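Local coordinates for protein dihydroorotate dehydrogenase (Schistosoma mansoni, PDB 6UY4) that probably oxidises (S)-dihydroorotate to orotate with a quinone as electron acceptor, using bound FMN, in the de novo synthesis of pyrimidines, at residues Y354-F357 with P363-H366; C75-L80 with A348-L353; V257-K262 with A320-A325; K174-A177 with A181-V184. All blocks are in the same frame, centred on the assembly; numbering follows the deposited sequence.

Interaction 1: Y354-F357 with P363-H366; sequences YTSF and PVAH. With FMN (flavin mononucleotide), chain G.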
loop_
_atom_site.group_PDB
_atom_site.type_symbol
_atom_site.label_atom_id
_atom_site.label_comp_id
_atom_site.label_asym_id
_atom_site.label_seq_id
_atom_site.Cartn_x
_atom_site.Cartn_y
_atom_site.Cartn_z
ATOM N N TYR A 354 1.984 -2.643 -6.582
ATOM C CA TYR A 354 3.237 -1.928 -6.379
ATOM C C TYR A 354 4.348 -2.591 -7.182
ATOM O O TYR A 354 4.950 -1.962 -8.058
ATOM C CB TYR A 354 3.598 -1.895 -4.889
ATOM C CG TYR A 354 4.724 -0.953 -4.509
ATOM C CD1 TYR A 354 4.502 0.092 -3.626
ATOM C CD2 TYR A 354 6.010 -1.118 -5.015
ATOM C CE1 TYR A 354 5.519 0.948 -3.267
ATOM C CE2 TYR A 354 7.032 -0.260 -4.664
ATOM C CZ TYR A 354 6.781 0.771 -3.789
ATOM O OH TYR A 354 7.796 1.628 -3.430
ATOM N N THR A 355 4.626 -3.861 -6.882
ATOM C CA THR A 355 5.761 -4.539 -7.500
ATOM C C THR A 355 5.561 -4.713 -8.999
ATOM O O THR A 355 6.502 -4.529 -9.781
ATOM C CB THR A 355 5.991 -5.891 -6.827
ATOM O OG1 THR A 355 6.225 -5.696 -5.427
ATOM C CG2 THR A 355 7.189 -6.593 -7.440
ATOM N N SER A 356 4.345 -5.064 -9.425
ATOM C CA SER A 356 4.081 -5.192 -10.852
ATOM C C SER A 356 4.246 -3.869 -11.584
ATOM O O SER A 356 4.506 -3.871 -12.792
ATOM C CB SER A 356 2.678 -5.748 -11.086
ATOM O OG SER A 356 1.701 -4.946 -10.450
ATOM N N PHE A 357 4.101 -2.741 -10.886
ATOM C CA PHE A 357 4.406 -1.456 -11.504
ATOM C C PHE A 357 5.901 -1.301 -11.752
ATOM O O PHE A 357 6.306 -0.603 -12.688
ATOM C CB PHE A 357 3.884 -0.316 -10.629
ATOM C CG PHE A 357 4.138 1.052 -11.197
ATOM C CD1 PHE A 357 5.222 1.803 -10.772
ATOM C CD2 PHE A 357 3.292 1.589 -12.153
ATOM C CE1 PHE A 357 5.459 3.061 -11.291
ATOM C CE2 PHE A 357 3.524 2.848 -12.674
ATOM C CZ PHE A 357 4.608 3.584 -12.242
ATOM N N PRO A 363 1.991 1.321 -18.054
ATOM C CA PRO A 363 0.815 0.656 -18.647
ATOM C C PRO A 363 0.135 -0.359 -17.736
ATOM O O PRO A 363 -1.017 -0.728 -18.007
ATOM C CB PRO A 363 1.385 -0.019 -19.904
ATOM C CG PRO A 363 2.549 0.800 -20.271
ATOM C CD PRO A 363 3.154 1.209 -18.952
ATOM N N VAL A 364 0.787 -0.798 -16.654
ATOM C CA VAL A 364 0.200 -1.802 -15.771
ATOM C C VAL A 364 -1.112 -1.323 -15.166
ATOM O O VAL A 364 -1.953 -2.143 -14.784
ATOM C CB VAL A 364 1.201 -2.204 -14.661
ATOM C CG1 VAL A 364 1.252 -1.148 -13.566
ATOM C CG2 VAL A 364 0.844 -3.567 -14.080
ATOM N N ALA A 365 -1.318 -0.005 -15.079
ATOM C CA ALA A 365 -2.546 0.524 -14.496
ATOM C C ALA A 365 -3.756 0.196 -15.364
ATOM O O ALA A 365 -4.735 -0.390 -14.888
ATOM C CB ALA A 365 -2.416 2.033 -14.288
ATOM N N HIS A 366 -3.699 0.559 -16.649
ATOM C CA HIS A 366 -4.802 0.281 -17.562
ATOM C C HIS A 366 -4.778 -1.135 -18.117
ATOM O O HIS A 366 -5.831 -1.635 -18.526
ATOM C CB HIS A 366 -4.800 1.281 -18.720
ATOM C CG HIS A 366 -5.539 2.547 -18.423
ATOM N ND1 HIS A 366 -5.702 3.031 -17.143
ATOM C CD2 HIS A 366 -6.179 3.418 -19.238
ATOM C CE1 HIS A 366 -6.401 4.151 -17.183
ATOM N NE2 HIS A 366 -6.703 4.408 -18.444
HETATM N N1 FMN G . 3.036 -0.426 2.681
HETATM C C2 FMN G . 2.629 0.532 3.587
HETATM O O2 FMN G . 1.540 0.424 4.149
HETATM N N3 FMN G . 3.440 1.613 3.866
HETATM C C4 FMN G . 4.663 1.742 3.240
HETATM O O4 FMN G . 5.385 2.706 3.489
HETATM C C4A FMN G . 5.077 0.779 2.327
HETATM N N5 FMN G . 6.299 0.901 1.700
HETATM C C5A FMN G . 6.708 -0.053 0.791
HETATM C C6 FMN G . 7.940 0.079 0.161
HETATM C C7 FMN G . 8.361 -0.879 -0.753
HETATM C C7M FMN G . 9.693 -0.733 -1.430
HETATM C C8 FMN G . 7.547 -1.971 -1.039
HETATM C C8M FMN G . 7.998 -3.007 -2.026
HETATM C C9 FMN G . 6.314 -2.101 -0.406
HETATM C C9A FMN G . 5.890 -1.143 0.510
HETATM N N10 FMN G . 4.663 -1.264 1.140
HETATM C C10 FMN G . 4.259 -0.307 2.049
HETATM C "C1'" FMN G . 3.764 -2.430 0.859
HETATM C "C2'" FMN G . 2.864 -2.138 -0.334
HETATM O "O2'" FMN G . 2.157 -0.937 -0.118
HETATM C "C3'" FMN G . 1.863 -3.264 -0.549
HETATM O "O3'" FMN G . 1.183 -3.528 0.659
HETATM C "C4'" FMN G . 2.528 -4.545 -1.042
HETATM O "O4'" FMN G . 3.752 -4.259 -1.684
HETATM C "C5'" FMN G . 1.592 -5.229 -2.025
HETATM O "O5'" FMN G . 2.252 -6.267 -2.705
HETATM P P FMN G . 2.471 -6.130 -4.291
HETATM O O1P FMN G . 3.128 -7.395 -4.785
HETATM O O2P FMN G . 1.149 -5.907 -4.988
HETATM O O3P FMN G . 3.389 -4.964 -4.550
#
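The phosphate oxygen O3P of FMN is gripped twice by one residue: T355 N donates to O3P at 2.9 Å with an N-H...O angle of 159°, and T355 OG1 adds a second hydrogen bond to O3P at 3.1 Å. T355 lies at the start of helix 355-360, directly after the last strand of the TIM barrel, so the phosphate sits at the start of a short helix, as in other phosphate-binding barrels; G304 N and G333 N also bind the cofactor. Threonine suits the place because its OG1, turned to the backbone N side (chi1 -58°), works beside the amide, and S303 OG is a further partner of this hydroxyl. Y354 lays one face of its ring against the dimethylbenzene end of the flavin, with FMN C8 3.9 Å above the plane and toward the rim.

Just past T355, in the same first turn, the helix meets the C-terminal helix 364-376 through apolar atoms. The S356 hydroxyl is satisfied by I334 O, in the loop after strand 328-331. F357 touches the bound naphthoquinone inhibitor and packs edge-to-face with F92, joining the flavin site to the inhibitor pocket. V364, branched and compact, fills the angle between S356 and F357: its CG2 lies 3.9 Å from S356 O, while its CG1 comes to the edge of the F357 ring, near the ring plane, 3.7 Å from CD2.

Interaction 2: C75-L80 with A348-L353; sequences CKVFGL and ASLVQL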
loop_
_atom_site.group_PDB
_atom_site.type_symbol
_atom_site.label_atom_id
_atom_site.label_comp_id
_atom_site.label_asym_id
_atom_site.label_seq_id
_atom_site.Cartn_x
_atom_site.Cartn_y
_atom_site.Cartn_z
ATOM N N CYS A 75 -16.897 2.419 -10.025
ATOM C CA CYS A 75 -17.443 1.929 -8.770
ATOM C C CYS A 75 -17.549 3.076 -7.776
ATOM O O CYS A 75 -17.006 4.165 -7.985
ATOM C CB CYS A 75 -16.588 0.792 -8.195
ATOM S SG CYS A 75 -14.814 1.138 -8.155
ATOM N N LYS A 76 -18.262 2.814 -6.683
ATOM C CA LYS A 76 -18.457 3.779 -5.605
ATOM C C LYS A 76 -18.105 3.101 -4.290
ATOM O O LYS A 76 -18.811 2.187 -3.850
ATOM C CB LYS A 76 -19.894 4.303 -5.585
ATOM C CG LYS A 76 -20.255 5.163 -6.785
ATOM C CD LYS A 76 -21.722 5.554 -6.771
ATOM C CE LYS A 76 -22.622 4.340 -6.931
ATOM N NZ LYS A 76 -24.062 4.720 -6.963
ATOM N N VAL A 77 -17.011 3.536 -3.670
ATOM C CA VAL A 77 -16.560 3.010 -2.388
ATOM C C VAL A 77 -16.403 4.180 -1.426
ATOM O O VAL A 77 -15.825 5.212 -1.789
ATOM C CB VAL A 77 -15.236 2.232 -2.518
ATOM C CG1 VAL A 77 -14.881 1.563 -1.202
ATOM C CG2 VAL A 77 -15.333 1.201 -3.634
ATOM N N PHE A 78 -16.920 4.019 -0.205
ATOM C CA PHE A 78 -16.957 5.089 0.794
ATOM C C PHE A 78 -17.649 6.337 0.253
ATOM O O PHE A 78 -17.299 7.462 0.617
ATOM C CB PHE A 78 -15.555 5.442 1.301
ATOM C CG PHE A 78 -14.734 4.252 1.701
ATOM C CD1 PHE A 78 -15.130 3.439 2.749
ATOM C CD2 PHE A 78 -13.555 3.956 1.037
ATOM C CE1 PHE A 78 -14.373 2.343 3.119
ATOM C CE2 PHE A 78 -12.792 2.863 1.403
ATOM C CZ PHE A 78 -13.202 2.055 2.445
ATOM N N GLY A 79 -18.632 6.146 -0.625
ATOM C CA GLY A 79 -19.302 7.263 -1.258
ATOM C C GLY A 79 -18.465 8.035 -2.249
ATOM O O GLY A 79 -18.865 9.131 -2.653
ATOM N N LEU A 80 -17.315 7.503 -2.656
ATOM C CA LEU A 80 -16.413 8.170 -3.584
ATOM C C LEU A 80 -16.453 7.473 -4.936
ATOM O O LEU A 80 -16.530 6.243 -5.008
ATOM C CB LEU A 80 -14.981 8.180 -3.046
ATOM C CG LEU A 80 -14.752 8.939 -1.737
ATOM C CD1 LEU A 80 -13.320 8.765 -1.263
ATOM C CD2 LEU A 80 -15.086 10.410 -1.914
ATOM N N ALA A 348 -13.054 -8.281 -2.118
ATOM C CA ALA A 348 -12.460 -6.954 -2.192
ATOM C C ALA A 348 -13.306 -6.034 -3.061
ATOM O O ALA A 348 -13.880 -6.459 -4.068
ATOM C CB ALA A 348 -11.036 -7.028 -2.745
ATOM N N SER A 349 -13.388 -4.766 -2.656
ATOM C CA SER A 349 -14.049 -3.742 -3.452
ATOM C C SER A 349 -13.071 -2.876 -4.231
ATOM O O SER A 349 -13.459 -2.284 -5.244
ATOM C CB SER A 349 -14.915 -2.847 -2.557
ATOM O OG SER A 349 -15.954 -3.592 -1.947
ATOM N N LEU A 350 -11.824 -2.791 -3.778
ATOM C CA LEU A 350 -10.758 -2.102 -4.488
ATOM C C LEU A 350 -9.527 -2.995 -4.502
ATOM O O LEU A 350 -9.414 -3.944 -3.722
ATOM C CB LEU A 350 -10.426 -0.751 -3.839
ATOM C CG LEU A 350 -11.523 0.315 -3.862
ATOM C CD1 LEU A 350 -11.089 1.550 -3.087
ATOM C CD2 LEU A 350 -11.884 0.679 -5.293
ATOM N N VAL A 351 -8.597 -2.687 -5.407
ATOM C CA VAL A 351 -7.348 -3.429 -5.516
ATOM C C VAL A 351 -6.199 -2.447 -5.701
ATOM O O VAL A 351 -6.363 -1.369 -6.279
ATOM C CB VAL A 351 -7.377 -4.456 -6.672
ATOM C CG1 VAL A 351 -8.352 -5.585 -6.363
ATOM C CG2 VAL A 351 -7.731 -3.781 -7.985
ATOM N N GLN A 352 -5.028 -2.829 -5.192
ATOM C CA GLN A 352 -3.828 -2.010 -5.286
ATOM C C GLN A 352 -2.646 -2.887 -5.677
ATOM O O GLN A 352 -2.667 -4.108 -5.504
ATOM C CB GLN A 352 -3.528 -1.281 -3.969
ATOM C CG GLN A 352 -4.588 -0.277 -3.549
ATOM C CD GLN A 352 -4.327 0.307 -2.173
ATOM O OE1 GLN A 352 -3.362 -0.060 -1.502
ATOM N NE2 GLN A 352 -5.190 1.219 -1.743
ATOM N N LEU A 353 -1.608 -2.243 -6.206
ATOM C CA LEU A 353 -0.409 -2.944 -6.643
ATOM C C LEU A 353 0.803 -2.055 -6.404
ATOM O O LEU A 353 0.681 -0.872 -6.077
ATOM C CB LEU A 353 -0.511 -3.360 -8.118
ATOM C CG LEU A 353 -0.781 -2.274 -9.166
ATOM C CD1 LEU A 353 0.514 -1.670 -9.702
ATOM C CD2 LEU A 353 -1.627 -2.826 -10.304
#
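V77 and L350 reach toward each other tip to tip, and their methyl groups make the centre of this contact: V77 CG2 lies 3.9 Å from L350 CD2 and equally near L350 CG. The CG2 methyl of V77 stands on the backbone N side (CG1 anti to N, chi1 -173°), which turns it to meet the leucine. The same methyl group touches S349 at its CB, 4.2 Å off. C75, two residues before V77 and on the same side of its strand, brings SG to L350 CD2 at 4.1 Å, so a thiol and a valine share one leucine methyl. No hydrogen bond crosses; apolar tips suit a boundary between two separate sheets.

V77 also ends a strand of a beta hairpin with a two-residue loop. A type I' turn runs from V77 to L80, with both central residues at positive phi, a geometry that favours the glycine at G79; L80 N to V77 O, 2.9 Å, closes it.

The hairpin of strands 75-77 and 80-82 lies across the N-terminal end of the parallel barrel, where L350 lies near the beginning of strand 350-353, packing also on F82 and on I329 of neighbouring strand 328-331.

Interaction 3: V257-K262 with A320-A325; sequences VALDSK and ALTKGA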
loop_
_atom_site.group_PDB
_atom_site.type_symbol
_atom_site.label_atom_id
_atom_site.label_comp_id
_atom_site.label_asym_id
_atom_site.label_seq_id
_atom_site.Cartn_x
_atom_site.Cartn_y
_atom_site.Cartn_z
ATOM N N VAL A 257 -12.306 -6.480 16.830
ATOM C CA VAL A 257 -12.110 -5.113 17.307
ATOM C C VAL A 257 -12.496 -4.111 16.226
ATOM O O VAL A 257 -13.087 -3.062 16.512
ATOM C CB VAL A 257 -10.656 -4.915 17.775
ATOM C CG1 VAL A 257 -10.400 -3.459 18.123
ATOM C CG2 VAL A 257 -10.358 -5.811 18.968
ATOM N N ALA A 258 -12.180 -4.423 14.967
ATOM C CA ALA A 258 -12.491 -3.518 13.867
ATOM C C ALA A 258 -13.988 -3.377 13.627
ATOM O O ALA A 258 -14.415 -2.380 13.035
ATOM C CB ALA A 258 -11.807 -3.998 12.587
ATOM N N LEU A 259 -14.792 -4.343 14.069
ATOM C CA LEU A 259 -16.228 -4.317 13.842
ATOM C C LEU A 259 -17.039 -3.997 15.089
ATOM O O LEU A 259 -18.263 -3.853 14.987
ATOM C CB LEU A 259 -16.701 -5.660 13.265
ATOM C CG LEU A 259 -16.177 -6.025 11.875
ATOM C CD1 LEU A 259 -16.817 -7.312 11.385
ATOM C CD2 LEU A 259 -16.419 -4.891 10.890
ATOM N N ASP A 260 -16.406 -3.888 16.253
ATOM C CA ASP A 260 -17.134 -3.552 17.467
ATOM C C ASP A 260 -17.704 -2.142 17.363
ATOM O O ASP A 260 -17.060 -1.233 16.833
ATOM C CB ASP A 260 -16.222 -3.666 18.687
ATOM C CG ASP A 260 -16.963 -3.451 19.992
ATOM O OD1 ASP A 260 -17.866 -4.256 20.303
ATOM O OD2 ASP A 260 -16.643 -2.477 20.705
ATOM N N SER A 261 -18.927 -1.965 17.871
ATOM C CA SER A 261 -19.615 -0.686 17.722
ATOM C C SER A 261 -18.843 0.456 18.372
ATOM O O SER A 261 -18.900 1.594 17.893
ATOM C CB SER A 261 -21.024 -0.777 18.309
ATOM O OG SER A 261 -20.985 -1.141 19.677
ATOM N N LYS A 262 -18.114 0.178 19.456
ATOM C CA LYS A 262 -17.351 1.231 20.117
ATOM C C LYS A 262 -16.088 1.602 19.347
ATOM O O LYS A 262 -15.597 2.726 19.497
ATOM C CB LYS A 262 -16.989 0.806 21.541
ATOM C CG LYS A 262 -18.188 0.603 22.451
ATOM N N ALA A 320 -14.805 -13.307 5.019
ATOM C CA ALA A 320 -15.756 -14.204 5.665
ATOM C C ALA A 320 -16.006 -13.806 7.114
ATOM O O ALA A 320 -17.131 -13.931 7.610
ATOM C CB ALA A 320 -15.256 -15.646 5.588
ATOM N N LEU A 321 -14.972 -13.322 7.806
ATOM C CA LEU A 321 -15.133 -12.940 9.206
ATOM C C LEU A 321 -15.947 -11.659 9.343
ATOM O O LEU A 321 -16.722 -11.509 10.294
ATOM C CB LEU A 321 -13.764 -12.780 9.866
ATOM C CG LEU A 321 -12.867 -14.018 9.844
ATOM C CD1 LEU A 321 -11.529 -13.728 10.508
ATOM C CD2 LEU A 321 -13.563 -15.192 10.515
ATOM N N THR A 322 -15.784 -10.722 8.408
ATOM C CA THR A 322 -16.545 -9.481 8.439
ATOM C C THR A 322 -17.961 -9.640 7.906
ATOM O O THR A 322 -18.768 -8.716 8.064
ATOM C CB THR A 322 -15.833 -8.393 7.632
ATOM O OG1 THR A 322 -15.785 -8.774 6.252
ATOM C CG2 THR A 322 -14.418 -8.181 8.148
ATOM N N LYS A 323 -18.277 -10.776 7.279
ATOM C CA LYS A 323 -19.569 -10.998 6.629
ATOM C C LYS A 323 -19.866 -9.927 5.583
ATOM O O LYS A 323 -21.027 -9.613 5.311
ATOM C CB LYS A 323 -20.704 -11.083 7.656
ATOM C CG LYS A 323 -20.702 -12.368 8.468
ATOM C CD LYS A 323 -21.797 -12.372 9.523
ATOM C CE LYS A 323 -21.512 -11.363 10.621
ATOM N NZ LYS A 323 -22.511 -11.447 11.720
ATOM N N GLY A 324 -18.817 -9.363 4.986
ATOM C CA GLY A 324 -18.983 -8.336 3.978
ATOM C C GLY A 324 -19.519 -7.019 4.489
ATOM O O GLY A 324 -20.117 -6.264 3.718
ATOM N N ALA A 325 -19.314 -6.713 5.772
ATOM C CA ALA A 325 -19.891 -5.503 6.346
ATOM C C ALA A 325 -19.127 -4.250 5.932
ATOM O O ALA A 325 -19.734 -3.191 5.737
ATOM C CB ALA A 325 -19.937 -5.616 7.869
#
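L259 pushes one methyl group, CD1, against T322, nearest its CA at 3.7 Å, with CB at 4.0 Å. The leucine side chain is stretched, with CG on the backbone N side and CD1 extended beyond it (chi2 -175°), carrying the methyl group across the gap between the two segments. T322 meets it at about a right angle. Its OG1 stands between the backbone N and the carbonyl carbon (chi1 64°), where it bonds to V318 O, one turn back, while CG2 is the apolar branch, 4.1 Å from L259 CD1. A threonine thus serves both needs, satisfying its hydroxyl locally and offering a methyl group to the leucine.

Both residues lie where outer helices of the TIM barrel run out: helix 248-259 ends at L259 and helix 305-321 close to T322, and the helices also touch through L321 and T322 on V255. Each segment then turns away. D260 OD2 accepts from K262 N in an Asx turn, at 3.3 Å and 144°, the amide approaching from above the carboxylate plane. Past T322, K323 takes positive phi, and a type I' turn from T322 to A325 is closed by A325 N bonding to T322 O at 3.1 Å.

Interaction 4: K174-A177 with A181-V184; sequences KTSA and ADYV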
loop_
_atom_site.group_PDB
_atom_site.type_symbol
_atom_site.label_atom_id
_atom_site.label_comp_id
_atom_site.label_asym_id
_atom_site.label_seq_id
_atom_site.Cartn_x
_atom_site.Cartn_y
_atom_site.Cartn_z
ATOM N N LYS A 174 10.240 6.055 14.789
ATOM C CA LYS A 174 10.971 4.971 15.438
ATOM C C LYS A 174 11.219 5.279 16.910
ATOM O O LYS A 174 11.071 4.402 17.768
ATOM C CB LYS A 174 12.293 4.722 14.710
ATOM C CG LYS A 174 13.111 3.561 15.256
ATOM C CD LYS A 174 14.445 3.444 14.528
ATOM C CE LYS A 174 15.255 2.257 15.027
ATOM N NZ LYS A 174 14.580 0.960 14.742
ATOM N N THR A 175 11.589 6.520 17.219
ATOM C CA THR A 175 11.878 6.947 18.580
ATOM C C THR A 175 10.646 7.487 19.299
ATOM O O THR A 175 10.784 8.277 20.240
ATOM C CB THR A 175 12.981 8.007 18.570
ATOM O OG1 THR A 175 12.443 9.253 18.111
ATOM C CG2 THR A 175 14.105 7.584 17.638
ATOM N N SER A 176 9.452 7.077 18.881
ATOM C CA SER A 176 8.229 7.626 19.449
ATOM C C SER A 176 7.974 7.067 20.843
ATOM O O SER A 176 8.191 5.881 21.106
ATOM C CB SER A 176 7.041 7.318 18.540
ATOM O OG SER A 176 5.831 7.781 19.112
ATOM N N ALA A 177 7.507 7.936 21.739
ATOM C CA ALA A 177 7.130 7.503 23.079
ATOM C C ALA A 177 5.795 6.767 23.057
ATOM O O ALA A 177 5.706 5.603 23.462
ATOM C CB ALA A 177 7.070 8.706 24.025
ATOM N N ALA A 181 -0.337 7.967 19.891
ATOM C CA ALA A 181 -0.417 9.419 19.770
ATOM C C ALA A 181 0.039 9.880 18.390
ATOM O O ALA A 181 -0.494 10.856 17.849
ATOM C CB ALA A 181 0.416 10.085 20.863
ATOM N N ASP A 182 1.022 9.189 17.807
ATOM C CA ASP A 182 1.467 9.530 16.460
ATOM C C ASP A 182 0.377 9.255 15.434
ATOM O O ASP A 182 0.172 10.051 14.510
ATOM C CB ASP A 182 2.735 8.753 16.110
ATOM C CG ASP A 182 3.927 9.178 16.943
ATOM O OD1 ASP A 182 3.721 9.817 17.998
ATOM O OD2 ASP A 182 5.070 8.882 16.538
ATOM N N TYR A 183 -0.329 8.131 15.576
ATOM C CA TYR A 183 -1.430 7.834 14.666
ATOM C C TYR A 183 -2.563 8.838 14.827
ATOM O O TYR A 183 -3.171 9.261 13.837
ATOM C CB TYR A 183 -1.936 6.409 14.895
ATOM C CG TYR A 183 -0.931 5.337 14.540
ATOM C CD1 TYR A 183 -0.547 5.129 13.221
ATOM C CD2 TYR A 183 -0.374 4.523 15.519
ATOM C CE1 TYR A 183 0.366 4.149 12.889
ATOM C CE2 TYR A 183 0.542 3.539 15.196
ATOM C CZ TYR A 183 0.908 3.357 13.879
ATOM O OH TYR A 183 1.817 2.379 13.550
ATOM N N VAL A 184 -2.857 9.235 16.068
ATOM C CA VAL A 184 -3.898 10.232 16.305
ATOM C C VAL A 184 -3.497 11.573 15.702
ATOM O O VAL A 184 -4.322 12.270 15.097
ATOM C CB VAL A 184 -4.191 10.350 17.813
ATOM C CG1 VAL A 184 -5.066 11.559 18.097
ATOM C CG2 VAL A 184 -4.858 9.082 18.323
#
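The carboxylate of D182 is the flat group here, and S176 OG approaches it over one face, standing well above the plane and displaced toward the two oxygens. S176 OG donates to D182 OD2 at 2.9 Å, a weak hydrogen bond, and the other oxygen, OD1, is 3.1 Å from the same hydroxyl. The serine therefore sits across the carboxylate rather than at the end of one C-O bond. OD2 has a second partner, the backbone N of N173, so this oxygen takes two donors from the same loop. P117 and C172 touch the aspartate side chain as well.

The contact ties a beta-alpha loop of the TIM barrel to the helix that follows it. Residues 174-177 have no regular structure and lie between strand 165-170 and helix 179-190; the loop doubles back so that S176 and D182 have their CA atoms 7.6 Å apart. Serine suits the place because a short side chain ending in a donor, extended away from the backbone N (chi1 177°), spans the gap. Nearby K174 N is held by Q120 OE1, another tie between the loop and its surroundings.

D182 lies in the first turn of helix 179-190, where the partial positive charge of the helix start probably favours the ionised carboxylate. Its negative charge is then probably spread over a weak hydroxyl bond and a peptide N-H, a modest polar tie at the protein surface.

Overall arrangement
All four contacts belong to one TIM-barrel domain but differ with depth. Interaction 1 is buried at the cofactor, combining hydrogen bonds to phosphate with apolar packing; interaction 4 is a surface contact of two polar side chains. Interactions 2 and 3 are partly buried and purely van der Waals across their segments. Interactions 1 and 2 share continuous chain, strand 350-353 running into helix 355-360, and touch where V364 CG1 meets L353 CD1. Interaction 3 joins outer helices away from the annotated sites, its nearest atoms about 8 Å from those of interaction 2. Interactions 3 and 4 both lie across the chain's centre from interaction 1.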